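PDB 5K3H: acyl-coenzyme A oxidase acox-1.1 from Caenorhabditis elegans, which catalyses the FAD-dependent desaturation of acyl-CoA thioesters to (2E)-enoyl-CoA, with release of hydrogen peroxide, in the first step of peroxisomal beta-oxidation. Local coordinates for residues 348-353 with 571-576; 357-362 with 548-553. All coordinates share one frame; numbering follows the deposited sequence.

Helix 338-367 of the C-alpha1 region runs past two consecutive helices of the C-terminal part of the chain, and each contact catches one of them. Contact 1 joins its middle to helix 557-577; contact 2, between two and three turns further along, joins its later part to helix 520-553. The two centres lie about 14 Å apart, on the same side of the chain's centre, and contact 2 is nested within the chain loop that contact 1 closes. Both rest on an arginine-glutamate pair, buried in contact 1 and nearer the surface in contact 2. In contact 1 the Y573 side chain is about 4 Å from that of H342, which probably binds ATP, as in relatives; contact 2 lies away from the FAD, substrate and ATP sites.

Contact 1 (348-353 with 571-576); sequences IARAYA and VNYELL
R350 of helix 338-367 reaches E574 of helix 557-577 in a buried salt bridge that joins two helices of the all-helical C-terminal half of the acyl-CoA oxidase fold. The backbones stand well apart, R350 CA and E574 CA being 9.5 Å from each other, and the two long side chains span the gap.

The ionic part is a side-on grip on a single oxygen. R350 NE donates to E574 OE2 at 2.7 Å, with an N-H...O angle of 151°. R350 NH2 donates to the same E574 OE2 at 2.8 Å, in the more bent bond of the two. That oxygen lies in the guanidinium plane; NE comes in on its syn side, tilted from the carboxylate plane, while NH2 uses the syn lone pair. The two flat groups are turned 48° apart. R350 runs extended from CG to NE, whereas E574 folds back at chi2 (-62°), which brings its carboxylate round to the arginine. The other ends of both groups are tied as well: R350 NH1 bridges to E400, and E574 OE1 to R540, so a chain of alternating charges runs through the helices. An alanine in place of R350 would probably leave E574 OE2 without these two donors, take from E400 its bond to NH1, and open a gap between the helices, though R540 would still hold E574 OE1.

The aromatic part is slight. The Y573 ring meets that of H342, an ATP-binding residue by similarity, while R350 lies near H396, seen to bind ATP at the dimer-shared site. Across the contact, the ring presents its edge to the arginine, Y573 CE2 lying 3.8 Å from R350 NH2.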
loop_
_atom_site.group_PDB
_atom_site.type_symbol
_atom_site.label_atom_id
_atom_site.label_comp_id
_atom_site.label_asym_id
_atom_site.label_seq_id
_atom_site.Cartn_x
_atom_site.Cartn_y
_atom_site.Cartn_z
ATOM N N ILE B 348 7.852 0.753 -15.494
ATOM C CA ILE B 348 8.797 1.660 -16.128
ATOM C C ILE B 348 8.094 2.400 -17.251
ATOM O O ILE B 348 8.171 3.633 -17.349
ATOM C CB ILE B 348 10.032 0.902 -16.645
ATOM C CG1 ILE B 348 10.662 0.098 -15.500
ATOM C CG2 ILE B 348 11.003 1.914 -17.280
ATOM C CD1 ILE B 348 11.873 -0.786 -15.888
ATOM N N ALA B 349 7.319 1.660 -18.053
ATOM C CA ALA B 349 6.556 2.259 -19.144
ATOM C C ALA B 349 5.621 3.334 -18.628
ATOM O O ALA B 349 5.583 4.434 -19.179
ATOM C CB ALA B 349 5.761 1.177 -19.891
ATOM N N ARG B 350 4.876 3.042 -17.555
ATOM C CA ARG B 350 3.954 4.028 -16.980
ATOM C C ARG B 350 4.686 5.276 -16.499
ATOM O O ARG B 350 4.117 6.372 -16.542
ATOM C CB ARG B 350 3.157 3.434 -15.809
ATOM C CG ARG B 350 2.109 2.446 -16.176
ATOM C CD ARG B 350 1.313 1.915 -14.964
ATOM N NE ARG B 350 0.224 1.083 -15.461
ATOM C CZ ARG B 350 -0.703 0.460 -14.731
ATOM N NH1 ARG B 350 -0.716 0.542 -13.400
ATOM N NH2 ARG B 350 -1.625 -0.267 -15.363
ATOM N N ALA B 351 5.896 5.137 -15.937
ATOM C CA ALA B 351 6.598 6.331 -15.443
ATOM C C ALA B 351 6.928 7.292 -16.585
ATOM O O ALA B 351 6.647 8.492 -16.494
ATOM C CB ALA B 351 7.872 5.951 -14.679
ATOM N N TYR B 352 7.474 6.768 -17.689
ATOM C CA TYR B 352 7.676 7.567 -18.896
ATOM C C TYR B 352 6.344 8.065 -19.440
ATOM O O TYR B 352 6.226 9.226 -19.857
ATOM C CB TYR B 352 8.409 6.749 -19.967
ATOM C CG TYR B 352 9.925 6.712 -19.811
ATOM C CD1 TYR B 352 10.532 5.788 -18.957
ATOM C CD2 TYR B 352 10.747 7.583 -20.523
ATOM C CE1 TYR B 352 11.911 5.746 -18.808
ATOM C CE2 TYR B 352 12.104 7.536 -20.388
ATOM C CZ TYR B 352 12.697 6.620 -19.524
ATOM O OH TYR B 352 14.073 6.569 -19.370
ATOM N N ALA B 353 5.323 7.209 -19.441
ATOM C CA ALA B 353 4.022 7.631 -19.954
ATOM C C ALA B 353 3.469 8.802 -19.158
ATOM O O ALA B 353 2.900 9.732 -19.735
ATOM C CB ALA B 353 3.032 6.462 -19.937
ATOM N N VAL B 571 1.115 -0.439 -24.376
ATOM C CA VAL B 571 -0.211 -0.626 -24.965
ATOM C C VAL B 571 -0.678 -2.074 -24.813
ATOM O O VAL B 571 -1.865 -2.323 -24.582
ATOM C CB VAL B 571 -0.231 -0.160 -26.436
ATOM C CG1 VAL B 571 -0.003 1.341 -26.527
ATOM C CG2 VAL B 571 0.827 -0.913 -27.262
ATOM N N ASN B 572 0.239 -3.047 -24.848
ATOM C CA ASN B 572 -0.184 -4.436 -24.652
ATOM C C ASN B 572 -0.532 -4.740 -23.199
ATOM O O ASN B 572 -1.501 -5.460 -22.930
ATOM C CB ASN B 572 0.883 -5.404 -25.155
ATOM C CG ASN B 572 0.862 -5.531 -26.651
ATOM O OD1 ASN B 572 -0.055 -6.144 -27.209
ATOM N ND2 ASN B 572 1.887 -4.993 -27.319
ATOM N N TYR B 573 0.263 -4.234 -22.247
ATOM C CA TYR B 573 -0.066 -4.429 -20.838
ATOM C C TYR B 573 -1.382 -3.748 -20.480
ATOM O O TYR B 573 -2.249 -4.340 -19.826
ATOM C CB TYR B 573 1.057 -3.887 -19.972
ATOM C CG TYR B 573 0.863 -4.160 -18.510
ATOM C CD1 TYR B 573 1.294 -5.362 -17.952
ATOM C CD2 TYR B 573 0.231 -3.243 -17.687
ATOM C CE1 TYR B 573 1.127 -5.627 -16.611
ATOM C CE2 TYR B 573 0.060 -3.508 -16.342
ATOM C CZ TYR B 573 0.516 -4.698 -15.818
ATOM O OH TYR B 573 0.355 -4.974 -14.487
ATOM N N GLU B 574 -1.540 -2.483 -20.884
ATOM C CA GLU B 574 -2.754 -1.753 -20.554
ATOM C C GLU B 574 -3.966 -2.358 -21.250
ATOM O O GLU B 574 -5.058 -2.398 -20.675
ATOM C CB GLU B 574 -2.585 -0.278 -20.918
ATOM C CG GLU B 574 -1.435 0.429 -20.181
ATOM C CD GLU B 574 -1.620 0.453 -18.660
ATOM O OE1 GLU B 574 -2.770 0.683 -18.206
ATOM O OE2 GLU B 574 -0.620 0.255 -17.909
ATOM N N LEU B 575 -3.808 -2.836 -22.489
ATOM C CA LEU B 575 -4.945 -3.462 -23.166
ATOM C C LEU B 575 -5.336 -4.780 -22.506
ATOM O O LEU B 575 -6.528 -5.052 -22.317
ATOM C CB LEU B 575 -4.655 -3.673 -24.653
ATOM C CG LEU B 575 -5.778 -4.322 -25.494
ATOM C CD1 LEU B 575 -7.141 -3.576 -25.368
ATOM C CD2 LEU B 575 -5.334 -4.467 -26.977
ATOM N N LEU B 576 -4.360 -5.618 -22.147
ATOM C CA LEU B 576 -4.695 -6.834 -21.411
ATOM C C LEU B 576 -5.398 -6.496 -20.108
ATOM O O LEU B 576 -6.305 -7.221 -19.685
ATOM C CB LEU B 576 -3.439 -7.666 -21.159
ATOM C CG LEU B 576 -3.558 -9.188 -20.944
ATOM C CD1 LEU B 576 -4.238 -9.918 -22.102
ATOM C CD2 LEU B 576 -2.175 -9.769 -20.713
#

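Contact 2 (357-362 with 548-553); sequences AGAETV and ARRVNE
The R549 guanidinium meets the carboxylate of E360 at its edge, with E360 OE2 close to the guanidinium plane, and the two flat groups are inclined at 49°. The R550 guanidinium likewise turns an edge to the other helix, where the methyl of A359 lies near its plane, R550 NH2 to A359 CB being 3.6 Å.

One salt bridge crosses here. R549 NH1 donates to E360 OE2 at 2.9 Å, with an N-H...O angle of 160°, but the modelled place of that oxygen is less sure, so the exact geometry deserves caution. The side chains cross at about a right angle: E360 reaches across to helix 520-553 with its chain extended beyond CG, and R549 bends at chi3 (-106°) to turn NH1 toward it. The E360 side chain also touches F542 and A546 of helix 520-553. A weak, long ion pair to E545 lies on the NH2 side of R549.

R550 takes a different course. Its CG is anti to the backbone N, and bends at chi2 and chi3 bring the NH2 edge of the guanidinium to the A359 methyl, where the touch is plain van der Waals packing; its polar partner is Q33, bonded through R550 NH1.

Within helix 338-367, T361 OG1 hydrogen-bonds back to A357 O at 2.6 Å, and the T361 side chain packs against helix 382-408. The whole is partly exposed helix-helix packing with one, less certain, interhelical salt bridge, in which helix 338-367 meets the last turns of helix 520-553, within the helical half of the acyl-CoA oxidase fold.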
loop_
_atom_site.group_PDB
_atom_site.type_symbol
_atom_site.label_atom_id
_atom_site.label_comp_id
_atom_site.label_asym_id
_atom_site.label_seq_id
_atom_site.Cartn_x
_atom_site.Cartn_y
_atom_site.Cartn_z
ATOM N N ALA B 357 2.749 12.607 -20.497
ATOM C CA ALA B 357 1.406 13.183 -20.376
ATOM C C ALA B 357 1.432 14.514 -19.623
ATOM O O ALA B 357 0.769 15.478 -20.018
ATOM C CB ALA B 357 0.477 12.201 -19.670
ATOM N N GLY B 358 2.188 14.586 -18.531
ATOM C CA GLY B 358 2.369 15.860 -17.872
ATOM C C GLY B 358 2.913 16.921 -18.809
ATOM O O GLY B 358 2.491 18.083 -18.759
ATOM N N ALA B 359 3.883 16.558 -19.652
ATOM C CA ALA B 359 4.397 17.549 -20.592
ATOM C C ALA B 359 3.295 18.046 -21.527
ATOM O O ALA B 359 3.202 19.250 -21.804
ATOM C CB ALA B 359 5.562 16.969 -21.398
ATOM N N GLU B 360 2.411 17.158 -21.979
ATOM C CA GLU B 360 1.371 17.612 -22.897
ATOM C C GLU B 360 0.304 18.459 -22.207
ATOM O O GLU B 360 -0.186 19.433 -22.793
ATOM C CB GLU B 360 0.721 16.431 -23.597
ATOM C CG GLU B 360 1.168 16.325 -25.011
ATOM C CD GLU B 360 0.186 15.577 -25.806
ATOM O OE1 GLU B 360 -1.010 15.734 -25.509
ATOM O OE2 GLU B 360 0.607 14.796 -26.679
ATOM N N THR B 361 -0.093 18.113 -20.980
ATOM C CA THR B 361 -1.115 18.927 -20.326
ATOM C C THR B 361 -0.629 20.363 -20.151
ATOM O O THR B 361 -1.377 21.313 -20.413
ATOM C CB THR B 361 -1.521 18.324 -18.977
ATOM O OG1 THR B 361 -0.653 17.238 -18.647
ATOM C CG2 THR B 361 -2.944 17.791 -19.042
ATOM N N VAL B 362 0.644 20.543 -19.783
ATOM C CA VAL B 362 1.216 21.885 -19.717
ATOM C C VAL B 362 1.184 22.523 -21.096
ATOM O O VAL B 362 0.855 23.706 -21.250
ATOM C CB VAL B 362 2.653 21.829 -19.165
ATOM C CG1 VAL B 362 3.312 23.183 -19.288
ATOM C CG2 VAL B 362 2.667 21.351 -17.733
ATOM N N ALA B 548 2.397 7.912 -27.343
ATOM C CA ALA B 548 2.622 7.656 -28.766
ATOM C C ALA B 548 3.021 8.929 -29.507
ATOM O O ALA B 548 3.922 8.910 -30.355
ATOM C CB ALA B 548 1.365 7.049 -29.393
ATOM N N ARG B 549 2.376 10.049 -29.182
ATOM C CA ARG B 549 2.715 11.326 -29.798
ATOM C C ARG B 549 4.184 11.658 -29.587
ATOM O O ARG B 549 4.900 11.983 -30.538
ATOM C CB ARG B 549 1.832 12.418 -29.207
ATOM C CG ARG B 549 1.101 13.316 -30.175
ATOM C CD ARG B 549 0.067 14.156 -29.419
ATOM N NE ARG B 549 -1.296 13.689 -29.646
ATOM C CZ ARG B 549 -2.138 13.285 -28.701
ATOM N NH1 ARG B 549 -1.782 13.286 -27.425
ATOM N NH2 ARG B 549 -3.357 12.885 -29.044
ATOM N N ARG B 550 4.663 11.535 -28.346
ATOM C CA ARG B 550 6.057 11.862 -28.049
ATOM C C ARG B 550 7.021 10.998 -28.855
ATOM O O ARG B 550 7.991 11.515 -29.433
ATOM C CB ARG B 550 6.337 11.701 -26.551
ATOM C CG ARG B 550 7.814 11.791 -26.180
ATOM C CD ARG B 550 8.394 13.177 -26.487
ATOM N NE ARG B 550 7.827 14.148 -25.567
ATOM C CZ ARG B 550 8.446 14.632 -24.498
ATOM N NH1 ARG B 550 9.685 14.265 -24.217
ATOM N NH2 ARG B 550 7.820 15.488 -23.708
ATOM N N VAL B 551 6.748 9.687 -28.948
ATOM C CA VAL B 551 7.666 8.796 -29.652
ATOM C C VAL B 551 7.801 9.199 -31.112
ATOM O O VAL B 551 8.904 9.187 -31.669
ATOM C CB VAL B 551 7.209 7.335 -29.522
ATOM C CG1 VAL B 551 8.028 6.469 -30.441
ATOM C CG2 VAL B 551 7.368 6.868 -28.091
ATOM N N ASN B 552 6.690 9.584 -31.748
ATOM C CA ASN B 552 6.724 9.965 -33.159
ATOM C C ASN B 552 7.570 11.201 -33.397
ATOM O O ASN B 552 8.162 11.340 -34.468
ATOM C CB ASN B 552 5.311 10.213 -33.680
ATOM C CG ASN B 552 4.522 8.944 -33.794
ATOM O OD1 ASN B 552 5.085 7.872 -34.058
ATOM N ND2 ASN B 552 3.214 9.038 -33.588
ATOM N N GLU B 553 7.639 12.111 -32.428
ATOM C CA GLU B 553 8.370 13.348 -32.640
ATOM C C GLU B 553 9.872 13.180 -32.502
ATOM O O GLU B 553 10.622 14.100 -32.872
ATOM C CB GLU B 553 7.911 14.418 -31.652
ATOM C CG GLU B 553 6.462 14.880 -31.793
ATOM C CD GLU B 553 6.076 15.822 -30.654
ATOM O OE1 GLU B 553 6.979 16.131 -29.838
ATOM O OE2 GLU B 553 4.894 16.251 -30.567
#